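Local coordinates for DUF4442 domain-containing protein (Pseudomonas aeruginosa, PDB 1SH8) that is of unknown function but is probably a thioesterase of the hot-dog fold, at residues A[89-94]-A[133-138]. Sequence-based numbering, arbitrary orientation.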
loop_
_atom_site.group_PDB
_atom_site.type_symbol
_atom_site.label_atom_id
_atom_site.label_comp_id
_atom_site.label_asym_id
_atom_site.label_seq_id
_atom_site.Cartn_x
_atom_site.Cartn_y
_atom_site.Cartn_z
ATOM N N PHE A 89 -2.453 -10.514 -4.594
ATOM C CA PHE A 89 -2.226 -10.311 -6.019
ATOM C C PHE A 89 -2.581 -11.576 -6.791
ATOM O O PHE A 89 -2.026 -12.649 -6.534
ATOM C CB PHE A 89 -0.761 -9.919 -6.233
ATOM C CG PHE A 89 -0.344 -8.707 -5.435
ATOM C CD1 PHE A 89 -0.688 -7.423 -5.860
ATOM C CD2 PHE A 89 0.358 -8.850 -4.237
ATOM C CE1 PHE A 89 -0.338 -6.297 -5.100
ATOM C CE2 PHE A 89 0.712 -7.729 -3.468
ATOM C CZ PHE A 89 0.361 -6.450 -3.905
ATOM N N ARG A 90 -3.510 -11.442 -7.738
ATOM C CA ARG A 90 -3.980 -12.578 -8.524
ATOM C C ARG A 90 -3.342 -12.716 -9.900
ATOM O O ARG A 90 -3.020 -13.826 -10.332
ATOM C CB ARG A 90 -5.497 -12.503 -8.682
ATOM C CG ARG A 90 -6.253 -12.381 -7.368
ATOM C CD ARG A 90 -5.809 -13.426 -6.343
ATOM N NE ARG A 90 -6.799 -13.548 -5.278
ATOM C CZ ARG A 90 -6.624 -14.240 -4.159
ATOM N NH1 ARG A 90 -5.481 -14.880 -3.935
ATOM N NH2 ARG A 90 -7.608 -14.314 -3.275
ATOM N N ARG A 91 -3.181 -11.597 -10.599
ATOM C CA ARG A 91 -2.570 -11.617 -11.927
ATOM C C ARG A 91 -2.052 -10.240 -12.321
ATOM O O ARG A 91 -2.509 -9.224 -11.799
ATOM C CB ARG A 91 -3.579 -12.125 -12.961
ATOM C CG ARG A 91 -4.945 -11.483 -12.882
ATOM C CD ARG A 91 -5.993 -12.374 -13.531
ATOM N NE ARG A 91 -5.880 -12.395 -14.985
ATOM C CZ ARG A 91 -6.371 -13.358 -15.759
ATOM N NH1 ARG A 91 -7.006 -14.390 -15.213
ATOM N NH2 ARG A 91 -6.235 -13.287 -17.078
ATOM N N PRO A 92 -1.071 -10.187 -13.237
ATOM C CA PRO A 92 -0.526 -8.895 -13.667
ATOM C C PRO A 92 -1.655 -7.941 -14.045
ATOM O O PRO A 92 -2.545 -8.299 -14.813
ATOM C CB PRO A 92 0.343 -9.275 -14.865
ATOM C CG PRO A 92 0.842 -10.642 -14.484
ATOM C CD PRO A 92 -0.417 -11.300 -13.952
ATOM N N ALA A 93 -1.623 -6.732 -13.494
ATOM C CA ALA A 93 -2.657 -5.738 -13.767
ATOM C C ALA A 93 -2.253 -4.851 -14.937
ATOM O O ALA A 93 -1.385 -3.988 -14.801
ATOM C CB ALA A 93 -2.906 -4.891 -12.520
ATOM N N LYS A 94 -2.882 -5.076 -16.087
ATOM C CA LYS A 94 -2.582 -4.302 -17.285
ATOM C C LYS A 94 -3.710 -3.334 -17.612
ATOM O O LYS A 94 -4.885 -3.659 -17.448
ATOM C CB LYS A 94 -2.334 -5.246 -18.468
ATOM C CG LYS A 94 -1.123 -6.150 -18.266
ATOM C CD LYS A 94 -0.880 -7.049 -19.464
ATOM C CE LYS A 94 0.284 -7.996 -19.210
ATOM N NZ LYS A 94 1.556 -7.265 -18.973
ATOM N N GLN A 133 -11.259 -5.877 -18.809
ATOM C CA GLN A 133 -11.975 -7.072 -19.253
ATOM C C GLN A 133 -12.752 -7.693 -18.094
ATOM O O GLN A 133 -13.352 -8.759 -18.239
ATOM C CB GLN A 133 -10.985 -8.103 -19.799
ATOM C CG GLN A 133 -10.217 -7.634 -21.011
ATOM C CD GLN A 133 -11.114 -7.480 -22.206
ATOM O OE1 GLN A 133 -11.707 -8.452 -22.676
ATOM N NE2 GLN A 133 -11.232 -6.254 -22.705
ATOM N N GLY A 134 -12.728 -7.032 -16.941
ATOM C CA GLY A 134 -13.435 -7.553 -15.786
ATOM C C GLY A 134 -12.685 -8.647 -15.041
ATOM O O GLY A 134 -13.255 -9.283 -14.143
ATOM N N GLU A 135 -11.427 -8.898 -15.416
ATOM C CA GLU A 135 -10.622 -9.912 -14.728
ATOM C C GLU A 135 -10.197 -9.364 -13.365
ATOM O O GLU A 135 -9.814 -8.200 -13.246
ATOM C CB GLU A 135 -9.352 -10.269 -15.516
ATOM C CG GLU A 135 -9.564 -11.087 -16.773
ATOM C CD GLU A 135 -10.284 -12.402 -16.514
ATOM O OE1 GLU A 135 -9.873 -13.165 -15.613
ATOM O OE2 GLU A 135 -11.268 -12.675 -17.228
ATOM N N VAL A 136 -10.260 -10.209 -12.344
ATOM C CA VAL A 136 -9.865 -9.812 -10.998
ATOM C C VAL A 136 -8.345 -9.890 -10.894
ATOM O O VAL A 136 -7.766 -10.976 -10.920
ATOM C CB VAL A 136 -10.523 -10.732 -9.953
ATOM C CG1 VAL A 136 -10.036 -10.381 -8.554
ATOM C CG2 VAL A 136 -12.036 -10.586 -10.036
ATOM N N VAL A 137 -7.695 -8.735 -10.782
ATOM C CA VAL A 137 -6.242 -8.705 -10.711
ATOM C C VAL A 137 -5.693 -8.741 -9.288
ATOM O O VAL A 137 -4.547 -9.137 -9.068
ATOM C CB VAL A 137 -5.679 -7.461 -11.444
ATOM C CG1 VAL A 137 -6.126 -7.472 -12.907
ATOM C CG2 VAL A 137 -6.138 -6.178 -10.746
ATOM N N ALA A 138 -6.514 -8.326 -8.329
ATOM C CA ALA A 138 -6.118 -8.311 -6.924
ATOM C C ALA A 138 -7.371 -8.242 -6.064
ATOM O O ALA A 138 -8.418 -7.782 -6.517
ATOM C CB ALA A 138 -5.222 -7.109 -6.641
#
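Arg90 and Arg91 both direct their backbone N-H groups at the carbonyl oxygen of Val137, which illustrates how one carbonyl can serve two successive N-H groups where a strand ends. Arg90 N lies 2.9 Å from Val137 O and Arg91 N lies 3.2 Å from it, both approaching from the same face of the carbonyl plane. With the helix-like backbone of Arg90 followed by an extended Arg91, this is a classic beta bulge. It comes directly after the non-hydrogen-bonded antiparallel pair Phe89–Ala138, where strand 78-89 of the hot-dog sheet gives way to a loop.

The tightly packed side lies around Val137, whose CG2 meets Ala93 CB at 3.9 Å. Its CB also rests 3.6 Å from Arg91 O. Ala93 also touches Leu57 of helix 54-62, and Leu129 of strand 120-130 touches Val137. Phe89 packs against Leu57 as well and reaches Val82 of the second subunit.

On the looser, solvent side, the two arginine side chains part company. Arg90 brings its CB 3.5 Å from Val136 O, but its guanidinium leads away to a salt bridge with Glu139. Arg91 behaves differently: its CG, set between the backbone N and the carbonyl carbon (chi1 48°), passes 3.5 Å from Val136 O, and the chain then bends at chi3 and crosses Glu135 obliquely. There Glu135 OE1 sits over one guanidinium face, displaced toward the rim and 3.1 Å from Arg91 NH1, with the carboxylate and guanidinium planes 45° apart.

No N-H of Arg91 points at that oxygen, so their attraction is electrostatic and weakly directional. The chemistry therefore implies a division of labour: the shared carbonyl holds Arg90 and Arg91 opposite Val137, which probably sets where the loop leaves the strand, while the ion pair at the solvent side probably tolerates some shift in geometry.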